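Local coordinates for protein heterodimeric restriction endonuclease R.BspD6I small subunit (Bacillus sp., PDB 2P14) that probably acts as the catalytic, DNA-cleaving subunit of a heterodimeric type IIS restriction endonuclease, working in complex with a site-specific nickase, at residues S116-I121 with E175-F180. Sequence-based numbering, arbitrary orientation. Where two conformers were deposited one is given.
Sequences SFARHI and EEWLTF
Trp177 reaches from helix 174-184 to the short helix 115-121 and meets Ala118 with the benzo edge of its indole. Its CG lies anti to the backbone N (chi1 -178°). At the ring edge CZ3 is 3.5 Å from Ala118 O, which lies in the ring plane. Ile121 crosses the indole at about a right angle, its CD1 3.9 Å from Trp177 CH2. Both methyls of Leu178 close on Ala118 CB, each of CD1 and CD2 at 4.1 Å. At the more exposed margin Arg119, extended from CG to NE, forms a salt bridge to Glu175, with NH2 3.0 Å from OE2. The bond is bent (145°), and the nitrogen stands above the carboxylate plane, the two flat groups being turned 60° apart. A water joins the same pair a second time, accepting from Arg119 NE and donating to Glu175 OE1. Trp177 NE1 donates a hydrogen bond to Leu164 O, and Lys125 makes a cation-pi contact with the indole. This is plain packing of two nearly perpendicular helix segments, axes 10.3 Å apart, in a PD-(D/E)XK-clan protein; Pro132 touches Ile121, Trp177 and Leu178 where both helices pack against edge strand 130-134 of the mixed sheet.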
# COMPACT_ATOMS: atom_id res chain seq x y z
N SER A 116 -7.23 -12.31 9.86
CA SER A 116 -7.98 -13.01 8.82
C SER A 116 -7.71 -12.43 7.44
O SER A 116 -7.61 -13.16 6.47
CB SER A 116 -9.48 -13.00 9.11
OG SER A 116 -9.74 -13.61 10.35
N PHE A 117 -7.59 -11.10 7.36
CA PHE A 117 -7.17 -10.45 6.11
C PHE A 117 -5.76 -10.93 5.69
O PHE A 117 -5.54 -11.24 4.54
CB PHE A 117 -7.18 -8.94 6.29
CG PHE A 117 -6.71 -8.16 5.08
CD1 PHE A 117 -7.53 -7.99 3.96
CD2 PHE A 117 -5.41 -7.63 5.06
CE1 PHE A 117 -7.08 -7.27 2.86
CE2 PHE A 117 -4.95 -6.93 3.96
CZ PHE A 117 -5.79 -6.73 2.87
N ALA A 118 -4.83 -10.96 6.64
CA ALA A 118 -3.45 -11.41 6.34
C ALA A 118 -3.43 -12.86 5.85
O ALA A 118 -2.67 -13.19 4.93
CB ALA A 118 -2.56 -11.27 7.55
N ARG A 119 -4.26 -13.70 6.46
CA ARG A 119 -4.40 -15.08 5.98
C ARG A 119 -4.90 -15.15 4.54
O ARG A 119 -4.40 -15.95 3.72
CB ARG A 119 -5.28 -15.91 6.94
CG ARG A 119 -4.57 -16.18 8.28
CD ARG A 119 -5.50 -17.01 9.15
NE ARG A 119 -5.06 -17.02 10.53
CZ ARG A 119 -5.74 -16.47 11.52
NH1 ARG A 119 -6.91 -15.86 11.28
NH2 ARG A 119 -5.27 -16.54 12.76
N HIS A 120 -5.88 -14.29 4.22
CA HIS A 120 -6.41 -14.20 2.87
C HIS A 120 -5.38 -13.77 1.84
O HIS A 120 -5.23 -14.41 0.79
CB HIS A 120 -7.58 -13.20 2.84
CG HIS A 120 -8.37 -13.23 1.56
ND1 HIS A 120 -9.25 -14.25 1.27
CD2 HIS A 120 -8.42 -12.38 0.51
CE1 HIS A 120 -9.80 -14.03 0.09
NE2 HIS A 120 -9.31 -12.90 -0.39
N ILE A 121 -4.70 -12.65 2.10
CA ILE A 121 -3.77 -12.10 1.09
C ILE A 121 -2.45 -12.86 1.03
O ILE A 121 -1.65 -12.64 0.13
CB ILE A 121 -3.47 -10.60 1.29
CG1 ILE A 121 -2.82 -10.39 2.68
CG2 ILE A 121 -4.77 -9.80 1.09
CD1 ILE A 121 -2.04 -9.07 2.84
N GLU A 175 0.58 -15.05 11.67
CA GLU A 175 1.08 -14.47 12.92
C GLU A 175 2.57 -14.20 12.81
O GLU A 175 3.03 -13.10 13.11
CB GLU A 175 0.80 -15.39 14.11
CG GLU A 175 -0.70 -15.50 14.43
CD GLU A 175 -1.41 -16.61 13.66
OE1 GLU A 175 -0.82 -17.20 12.72
OE2 GLU A 175 -2.59 -16.91 14.01
N GLU A 176 3.33 -15.19 12.37
CA GLU A 176 4.76 -15.04 12.20
C GLU A 176 5.10 -13.95 11.17
O GLU A 176 6.05 -13.19 11.34
CB GLU A 176 5.39 -16.38 11.80
CG GLU A 176 6.88 -16.28 11.46
CD GLU A 176 7.57 -17.62 11.23
OE1 GLU A 176 6.92 -18.69 11.28
OE2 GLU A 176 8.81 -17.59 11.01
N TRP A 177 4.32 -13.91 10.10
CA TRP A 177 4.57 -12.96 9.05
C TRP A 177 4.39 -11.55 9.56
O TRP A 177 5.25 -10.67 9.33
CB TRP A 177 3.56 -13.21 7.91
CG TRP A 177 3.70 -12.33 6.68
CD1 TRP A 177 4.85 -11.70 6.22
CD2 TRP A 177 2.68 -12.04 5.73
NE1 TRP A 177 4.59 -11.06 5.04
CE2 TRP A 177 3.26 -11.25 4.72
CE3 TRP A 177 1.30 -12.37 5.64
CZ2 TRP A 177 2.53 -10.78 3.61
CZ3 TRP A 177 0.58 -11.91 4.54
CH2 TRP A 177 1.19 -11.13 3.55
N LEU A 178 3.25 -11.29 10.21
CA LEU A 178 3.01 -9.93 10.67
C LEU A 178 4.04 -9.52 11.75
O LEU A 178 4.46 -8.35 11.83
CB LEU A 178 1.59 -9.75 11.18
CG LEU A 178 0.44 -9.91 10.18
CD1 LEU A 178 -0.92 -9.58 10.87
CD2 LEU A 178 0.65 -9.07 8.88
N THR A 179 4.44 -10.47 12.59
CA THR A 179 5.52 -10.22 13.55
C THR A 179 6.82 -9.82 12.87
O THR A 179 7.48 -8.87 13.27
CB THR A 179 5.75 -11.44 14.46
OG1 THR A 179 4.52 -11.73 15.16
CG2 THR A 179 6.90 -11.18 15.47
N PHE A 180 7.13 -10.49 11.77
CA PHE A 180 8.36 -10.18 11.05
C PHE A 180 8.33 -8.75 10.51
O PHE A 180 9.33 -8.03 10.55
CB PHE A 180 8.58 -11.17 9.91
CG PHE A 180 9.76 -10.85 9.07
CD1 PHE A 180 11.03 -11.27 9.46
CD2 PHE A 180 9.61 -10.12 7.88
CE1 PHE A 180 12.14 -10.94 8.71
CE2 PHE A 180 10.72 -9.81 7.11
CZ PHE A 180 11.99 -10.23 7.52
O HOH W 1 -2.41 -18.17 10.56